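PDB 4JJO: cellulose binding protein from Clavibacter michiganensis, which probably binds plant cell-wall polysaccharides such as cellulose and loosens the wall as an expansin, forming the C-terminal part of a longer, predicted endoglucanase. Local coordinates for residues G21-P26 and A46-F51; P40-A45 and A66-G71; E82-L87 and G93-S98. All blocks are in the same frame, centred on the assembly; numbering follows the deposited sequence. Where two conformers were deposited one is given.

In the fold
All three contacts lie in the N-terminal double-psi beta-barrel domain of the expansin; the C-terminal domain is the antiparallel sheet that follows. Contacts 1 and 2 are neighbours, their centres about 9 Å apart, and their segments alternate along the chain. The disulfide of contact 1 joins two loops, while Tyr42 in contact 2 joins helix 39-42 to strand 59-69 and packs against both cysteines. Together they pin the loops on the side of the barrel that faces the C-terminal domain. Contact 3 comes later in sequence, at the far side of the barrel domain, its centre about 20 Å away and touching neither. There helix 81-87 packs on strand 95-101, the last barrel strand in sequence, which pairs with strands 3-10 and 51-56.

Contact 1 of 3, residues G21-P26 and A46-F51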
loop_
_atom_site.group_PDB
_atom_site.type_symbol
_atom_site.label_atom_id
_atom_site.label_comp_id
_atom_site.label_asym_id
_atom_site.label_seq_id
_atom_site.Cartn_x
_atom_site.Cartn_y
_atom_site.Cartn_z
ATOM N N GLY A 21 1.682 -2.000 10.148
ATOM C CA GLY A 21 2.172 -0.703 9.723
ATOM C C GLY A 21 1.027 0.286 9.655
ATOM O O GLY A 21 -0.136 -0.102 9.778
ATOM N N ASN A 22 1.345 1.562 9.470
ATOM C CA ASN A 22 0.314 2.581 9.355
ATOM C C ASN A 22 -0.575 2.313 8.143
ATOM O O ASN A 22 -1.732 2.729 8.108
ATOM C CB ASN A 22 0.940 3.972 9.265
ATOM C CG ASN A 22 0.013 5.059 9.778
ATOM O OD1 ASN A 22 -1.212 4.941 9.707
ATOM N ND2 ASN A 22 0.597 6.122 10.310
ATOM N N CYS A 23 -0.031 1.602 7.159
ATOM C CA CYS A 23 -0.781 1.248 5.955
ATOM C C CYS A 23 -1.782 0.112 6.191
ATOM O O CYS A 23 -2.561 -0.229 5.300
ATOM C CB CYS A 23 0.181 0.854 4.832
ATOM S SG CYS A 23 1.175 2.214 4.184
ATOM N N SER A 24 -1.753 -0.472 7.385
ATOM C CA SER A 24 -2.676 -1.546 7.750
ATOM C C SER A 24 -2.662 -2.715 6.764
ATOM O O SER A 24 -3.714 -3.198 6.344
ATOM C CB SER A 24 -4.100 -1.002 7.875
ATOM O OG SER A 24 -4.138 0.115 8.744
ATOM N N MET A 25 -1.469 -3.170 6.403
ATOM C CA MET A 25 -1.334 -4.309 5.509
ATOM C C MET A 25 -1.862 -5.573 6.183
ATOM O O MET A 25 -1.693 -5.754 7.390
ATOM C CB MET A 25 0.131 -4.501 5.114
ATOM C CG MET A 25 0.726 -3.342 4.326
ATOM S SD MET A 25 -0.234 -2.918 2.859
ATOM C CE MET A 25 0.887 -1.781 2.043
ATOM N N PRO A 26 -2.506 -6.455 5.400
ATOM C CA PRO A 26 -3.014 -7.709 5.971
ATOM C C PRO A 26 -1.901 -8.533 6.617
ATOM O O PRO A 26 -2.140 -9.254 7.584
ATOM C CB PRO A 26 -3.580 -8.451 4.755
ATOM C CG PRO A 26 -3.846 -7.405 3.745
ATOM C CD PRO A 26 -2.831 -6.328 3.968
ATOM N N ALA A 46 -1.224 7.697 0.729
ATOM C CA ALA A 46 -1.278 7.522 -0.722
ATOM C C ALA A 46 -0.083 6.710 -1.230
ATOM O O ALA A 46 -0.139 6.107 -2.299
ATOM C CB ALA A 46 -1.341 8.873 -1.414
ATOM N N ALA A 47 0.996 6.696 -0.455
ATOM C CA ALA A 47 2.185 5.935 -0.824
ATOM C C ALA A 47 2.040 4.453 -0.480
ATOM O O ALA A 47 2.820 3.625 -0.944
ATOM C CB ALA A 47 3.411 6.511 -0.139
ATOM N N CYS A 48 1.046 4.119 0.335
ATOM C CA CYS A 48 0.853 2.735 0.752
ATOM C C CYS A 48 0.724 1.810 -0.450
ATOM O O CYS A 48 0.023 2.120 -1.414
ATOM C CB CYS A 48 -0.380 2.610 1.640
ATOM S SG CYS A 48 -0.172 3.402 3.237
ATOM N N GLY A 49 1.423 0.681 -0.389
ATOM C CA GLY A 49 1.342 -0.335 -1.422
ATOM C C GLY A 49 2.341 -0.145 -2.548
ATOM O O GLY A 49 2.563 -1.062 -3.340
ATOM N N THR A 50 2.939 1.039 -2.634
ATOM C CA THR A 50 3.938 1.297 -3.663
ATOM C C THR A 50 5.274 0.688 -3.260
ATOM O O THR A 50 5.459 0.262 -2.121
ATOM C CB THR A 50 4.130 2.805 -3.937
ATOM O OG1 THR A 50 4.728 3.440 -2.798
ATOM C CG2 THR A 50 2.803 3.470 -4.270
ATOM N N PHE A 51 6.203 0.652 -4.205
ATOM C CA PHE A 51 7.492 0.020 -3.975
ATOM C C PHE A 51 8.632 0.979 -4.272
ATOM O O PHE A 51 8.558 1.780 -5.203
ATOM C CB PHE A 51 7.624 -1.230 -4.845
ATOM C CG PHE A 51 6.745 -2.368 -4.407
ATOM C CD1 PHE A 51 7.269 -3.432 -3.694
ATOM C CD2 PHE A 51 5.393 -2.368 -4.698
ATOM C CE1 PHE A 51 6.462 -4.477 -3.286
ATOM C CE2 PHE A 51 4.580 -3.410 -4.293
ATOM C CZ PHE A 51 5.117 -4.467 -3.585
#
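Cys23 and Cys48 each direct CB toward the other loop and join in a disulfide, a covalent staple in the double-psi beta-barrel domain of this expansin, between the long loop before strand 34-38 and the shorter one before strand 51-56. The SG atoms of Cys23 and Cys48 lie 2.0 Å apart. The dihedral about the S-S bond is -82°, near the relaxed right angle. In both cysteines SG stands beside the backbone N, and the torsions about CB-SG are negative on both sides, which makes the bridge a left-handed spiral. Cysteine suits both places because the pair locks irregular backbone that has no strand pairing between the loops; Tyr42 of helix 39-42 packs against both halves.

Met25 has two conformers, so its contact is tentative: in one of them the bend at chi2 (-54°) brings Met25 CE within 3.5 Å of Gly49 N. Gly49 sits in a type II turn from Ala47 to Thr50, where its positive phi (89°) would put any CB too near the carbonyl O of Cys48. Thr50 fits the end of that turn: Ala47 O is gripped twice, by Thr50 N and, on a lone pair in the carbonyl plane, by Thr50 OG1 at 2.7 Å.

Contact 2 of 3, residues P40-A45 and A66-G71; sequences PEYSGA and ADQCHG
A CH-pi contact joins Tyr42 and Gln68. The methylene Gln68 CB sits over the centre of the Tyr42 ring, 3.8 Å from the centroid and 11° off the normal. Ala45 N lies above the opposite face toward the rim, so the ring is sandwiched between its own loop and the strand. With its CG anti to the backbone N, Tyr42 swings from the end of helix 39-42 toward strand 59-69.

The amide of Gln68 adds a polar layer. Its chain runs extended beyond CG and crosses the tyrosine side chain at about a right angle. The amide itself lies nearly flat against the ring, 25° between the planes, with Gln68 NE2 3.3 Å from Tyr42 CD2. A glutamine thus supplies both a greasy stem and a flat polar head, whose OE1 bonds to Ser39 OG. In this double-psi beta-barrel domain the pair fastens the short helix onto a barrel strand.

Among the hydrogen bonds, that from the far end of the buried Tyr42 ring, OH to Asp152 O, ties the barrel domain to the C-terminal domain. Asp67 OD1 holds two N-H groups, those of Asn22 and Gln68, the latter N at 2.8 Å from Asp67 OD1, bent to 139° and approaching from above the carboxylate plane.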
loop_
_atom_site.group_PDB
_atom_site.type_symbol
_atom_site.label_atom_id
_atom_site.label_comp_id
_atom_site.label_asym_id
_atom_site.label_seq_id
_atom_site.Cartn_x
_atom_site.Cartn_y
_atom_site.Cartn_z
ATOM N N PRO A 40 5.766 13.393 4.764
ATOM C CA PRO A 40 5.494 13.968 3.440
ATOM C C PRO A 40 5.471 12.923 2.323
ATOM O O PRO A 40 4.672 13.026 1.394
ATOM C CB PRO A 40 6.657 14.946 3.234
ATOM C CG PRO A 40 7.125 15.276 4.603
ATOM C CD PRO A 40 6.940 14.018 5.399
ATOM N N GLU A 41 6.346 11.929 2.415
ATOM C CA GLU A 41 6.406 10.874 1.411
ATOM C C GLU A 41 5.285 9.856 1.610
ATOM O O GLU A 41 4.841 9.222 0.652
ATOM C CB GLU A 41 7.775 10.188 1.442
ATOM C CG GLU A 41 8.920 11.101 1.017
ATOM C CD GLU A 41 10.280 10.447 1.142
ATOM O OE1 GLU A 41 10.732 9.828 0.156
ATOM O OE2 GLU A 41 10.903 10.563 2.217
ATOM N N TYR A 42 4.835 9.706 2.853
ATOM C CA TYR A 42 3.699 8.852 3.177
ATOM C C TYR A 42 2.443 9.415 2.523
ATOM O O TYR A 42 1.577 8.670 2.058
ATOM C CB TYR A 42 3.526 8.779 4.695
ATOM C CG TYR A 42 2.477 7.796 5.170
ATOM C CD1 TYR A 42 2.650 6.433 5.002
ATOM C CD2 TYR A 42 1.325 8.233 5.809
ATOM C CE1 TYR A 42 1.703 5.533 5.448
ATOM C CE2 TYR A 42 0.376 7.341 6.255
ATOM C CZ TYR A 42 0.566 5.992 6.067
ATOM O OH TYR A 42 -0.377 5.094 6.513
ATOM N N SER A 43 2.351 10.741 2.507
ATOM C CA SER A 43 1.338 11.439 1.724
ATOM C C SER A 43 -0.083 10.999 2.073
ATOM O O SER A 43 -0.884 10.694 1.190
ATOM C CB SER A 43 1.602 11.208 0.237
ATOM O OG SER A 43 0.848 12.098 -0.570
ATOM N N GLY A 44 -0.393 10.977 3.364
ATOM C CA GLY A 44 -1.725 10.621 3.819
ATOM C C GLY A 44 -2.104 9.211 3.416
ATOM O O GLY A 44 -3.275 8.931 3.147
ATOM N N ALA A 45 -1.103 8.335 3.371
ATOM C CA ALA A 45 -1.279 6.920 3.048
ATOM C C ALA A 45 -1.366 6.656 1.542
ATOM O O ALA A 45 -1.548 5.514 1.121
ATOM C CB ALA A 45 -2.496 6.349 3.763
ATOM N N ALA A 66 5.084 0.421 3.662
ATOM C CA ALA A 66 4.139 -0.229 4.557
ATOM C C ALA A 66 3.817 0.595 5.795
ATOM O O ALA A 66 2.931 0.229 6.566
ATOM C CB ALA A 66 4.698 -1.568 4.984
ATOM N N ASP A 67 4.526 1.700 5.994
ATOM C CA ASP A 67 4.482 2.382 7.282
ATOM C C ASP A 67 4.891 3.846 7.168
ATOM O O ASP A 67 5.436 4.272 6.149
ATOM C CB ASP A 67 5.428 1.669 8.252
ATOM C CG ASP A 67 4.984 1.779 9.701
ATOM O OD1 ASP A 67 4.049 2.554 9.994
ATOM O OD2 ASP A 67 5.577 1.078 10.551
ATOM N N GLN A 68 4.627 4.608 8.226
ATOM C CA GLN A 68 5.041 6.003 8.302
ATOM C C GLN A 68 6.101 6.200 9.380
ATOM O O GLN A 68 5.930 5.771 10.521
ATOM C CB GLN A 68 3.839 6.905 8.599
ATOM C CG GLN A 68 4.213 8.354 8.905
ATOM C CD GLN A 68 3.018 9.297 8.941
ATOM O OE1 GLN A 68 3.185 10.515 8.899
ATOM N NE2 GLN A 68 1.813 8.743 9.025
ATOM N N CYS A 69 7.194 6.857 9.007
ATOM C CA CYS A 69 8.235 7.233 9.955
ATOM C C CYS A 69 8.080 8.705 10.302
ATOM O O CYS A 69 8.565 9.573 9.577
ATOM C CB CYS A 69 9.621 6.984 9.360
ATOM S SG CYS A 69 10.995 7.433 10.457
ATOM N N HIS A 70 7.403 8.981 11.412
ATOM C CA HIS A 70 7.086 10.352 11.794
ATOM C C HIS A 70 8.333 11.201 12.036
ATOM O O HIS A 70 8.322 12.405 11.787
ATOM C CB HIS A 70 6.206 10.363 13.048
ATOM C CG HIS A 70 4.857 9.745 12.845
ATOM N ND1 HIS A 70 4.598 8.416 13.101
ATOM C CD2 HIS A 70 3.689 10.280 12.415
ATOM C CE1 HIS A 70 3.330 8.157 12.835
ATOM N NE2 HIS A 70 2.756 9.273 12.417
ATOM N N GLY A 71 9.404 10.574 12.516
ATOM C CA GLY A 71 10.609 11.302 12.872
ATOM C C GLY A 71 11.597 11.451 11.735
ATOM O O GLY A 71 12.618 12.119 11.892
#

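Contact 3 of 3, residues E82-L87 and G93-S98; sequences EAFRAL and GIIPIS
Helix 81-87 and the start of strand 95-101 approach without sharing backbone hydrogen bonds, their closest CA atoms being those of Leu87 and Ile95 at 8.3 Å, a spacing that side chains must fill.

Phe84 and Ile95 fill most of it, coming from opposite directions. The CG of Phe84 lies anti to the backbone N (chi1 -171°), which sends the ring out from the helix to the strand, although its first bond does not aim that way. Over one face of this ring rests the Ile95 methyl CD1, in a CH-pi contact 4.3 Å from the centroid and 22° off the normal, displaced toward the rim. The rest of Ile95 follows the ring's outer end: Ile95 CG1 is 3.7 Å from Phe84 CE1, and Ile95 CG2 is 3.9 Å from Phe84 CZ. Both branches of the isoleucine are therefore used, a reason a beta-branched residue suits this strand position.

Leu87, one helical turn after Phe84, meets the tip of the same isoleucine, with Leu87 CB 3.8 Å from Ile95 CD1. That methyl touches both helix residues. Just before the strand, Gly93 O comes 3.7 Å from Phe84 CZ, and Ile94 N lies at the ring's edge, near its plane. Gly93 has positive phi, hence glycine here.

The cluster extends into the barrel, where Leu87 also packs on Val54 and Val61, Ile95 on Ala7, and Phe84 meets the ring of His9 edge to face. Buried Phe, Leu and Ile side chains thus seat a short helix against a beta-barrel whose strand 95-101 is flanked by strands 3-10 and 51-56, as expected of the double-psi beta-barrel domain of expansins.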
loop_
_atom_site.group_PDB
_atom_site.type_symbol
_atom_site.label_atom_id
_atom_site.label_comp_id
_atom_site.label_asym_id
_atom_site.label_seq_id
_atom_site.Cartn_x
_atom_site.Cartn_y
_atom_site.Cartn_z
ATOM N N GLU A 82 15.732 -6.645 7.548
ATOM C CA GLU A 82 16.141 -7.543 6.474
ATOM C C GLU A 82 16.596 -6.785 5.229
ATOM O O GLU A 82 17.572 -7.172 4.582
ATOM C CB GLU A 82 15.007 -8.509 6.125
ATOM C CG GLU A 82 14.728 -9.546 7.212
ATOM C CD GLU A 82 13.829 -9.017 8.322
ATOM O OE1 GLU A 82 13.335 -7.875 8.203
ATOM O OE2 GLU A 82 13.612 -9.745 9.314
ATOM N N ALA A 83 15.888 -5.713 4.892
ATOM C CA ALA A 83 16.280 -4.874 3.769
ATOM C C ALA A 83 17.594 -4.164 4.083
ATOM O O ALA A 83 18.474 -4.054 3.230
ATOM C CB ALA A 83 15.190 -3.862 3.454
ATOM N N PHE A 84 17.720 -3.692 5.315
ATOM C CA PHE A 84 18.923 -2.989 5.750
ATOM C C PHE A 84 20.158 -3.887 5.682
ATOM O O PHE A 84 21.228 -3.444 5.262
ATOM C CB PHE A 84 18.733 -2.465 7.173
ATOM C CG PHE A 84 19.832 -1.555 7.636
ATOM C CD1 PHE A 84 19.673 -0.180 7.601
ATOM C CD2 PHE A 84 21.021 -2.073 8.101
ATOM C CE1 PHE A 84 20.678 0.656 8.028
ATOM C CE2 PHE A 84 22.033 -1.239 8.527
ATOM C CZ PHE A 84 21.862 0.127 8.489
ATOM N N ARG A 85 20.008 -5.145 6.088
ATOM C CA ARG A 85 21.125 -6.088 6.070
ATOM C C ARG A 85 21.566 -6.400 4.646
ATOM O O ARG A 85 22.733 -6.701 4.401
ATOM C CB ARG A 85 20.755 -7.393 6.779
ATOM C CG ARG A 85 20.548 -7.259 8.271
ATOM C CD ARG A 85 20.772 -8.584 8.972
ATOM N NE ARG A 85 20.386 -8.522 10.378
ATOM C CZ ARG A 85 19.189 -8.857 10.853
ATOM N NH1 ARG A 85 18.231 -9.298 10.044
ATOM N NH2 ARG A 85 18.949 -8.755 12.152
ATOM N N ALA A 86 20.625 -6.337 3.711
ATOM C CA ALA A 86 20.924 -6.637 2.318
ATOM C C ALA A 86 21.752 -5.516 1.705
ATOM O O ALA A 86 22.554 -5.747 0.801
ATOM C CB ALA A 86 19.641 -6.829 1.539
ATOM N N LEU A 87 21.552 -4.303 2.208
ATOM C CA LEU A 87 22.229 -3.129 1.678
ATOM C C LEU A 87 23.531 -2.801 2.399
ATOM O O LEU A 87 24.433 -2.217 1.804
ATOM C CB LEU A 87 21.298 -1.918 1.755
ATOM C CG LEU A 87 20.043 -1.980 0.888
ATOM C CD1 LEU A 87 19.241 -0.702 1.029
ATOM C CD2 LEU A 87 20.419 -2.224 -0.562
ATOM N N GLY A 93 24.318 0.837 11.720
ATOM C CA GLY A 93 23.418 1.801 12.326
ATOM C C GLY A 93 22.701 2.626 11.276
ATOM O O GLY A 93 21.472 2.634 11.201
ATOM N N ILE A 94 23.479 3.321 10.456
ATOM C CA ILE A 94 22.925 4.164 9.410
ATOM C C ILE A 94 23.784 4.058 8.159
ATOM O O ILE A 94 25.009 3.975 8.245
ATOM C CB ILE A 94 22.855 5.628 9.871
ATOM C CG1 ILE A 94 22.193 6.492 8.802
ATOM C CG2 ILE A 94 24.240 6.153 10.174
ATOM C CD1 ILE A 94 21.856 7.871 9.275
ATOM N N ILE A 95 23.135 4.050 6.998
ATOM C CA ILE A 95 23.839 3.946 5.725
ATOM C C ILE A 95 23.318 4.969 4.733
ATOM O O ILE A 95 22.139 5.315 4.753
ATOM C CB ILE A 95 23.678 2.547 5.099
ATOM C CG1 ILE A 95 22.198 2.165 5.036
ATOM C CG2 ILE A 95 24.468 1.528 5.891
ATOM C CD1 ILE A 95 21.918 0.910 4.241
ATOM N N PRO A 96 24.200 5.459 3.852
ATOM C CA PRO A 96 23.746 6.346 2.782
ATOM C C PRO A 96 23.058 5.544 1.690
ATOM O O PRO A 96 23.492 4.433 1.373
ATOM C CB PRO A 96 25.045 6.969 2.267
ATOM C CG PRO A 96 26.090 5.972 2.568
ATOM C CD PRO A 96 25.648 5.194 3.779
ATOM N N ILE A 97 21.993 6.098 1.128
ATOM C CA ILE A 97 21.223 5.409 0.105
ATOM C C ILE A 97 20.753 6.387 -0.960
ATOM O O ILE A 97 20.792 7.605 -0.769
ATOM C CB ILE A 97 19.968 4.734 0.700
ATOM C CG1 ILE A 97 19.062 5.783 1.344
ATOM C CG2 ILE A 97 20.352 3.678 1.725
ATOM C CD1 ILE A 97 17.654 5.307 1.594
ATOM N N SER A 98 20.329 5.841 -2.093
ATOM C CA SER A 98 19.547 6.585 -3.064
ATOM C C SER A 98 18.347 5.713 -3.412
ATOM O O SER A 98 18.438 4.486 -3.362
ATOM C CB SER A 98 20.369 6.892 -4.314
ATOM O OG SER A 98 20.554 5.725 -5.094
#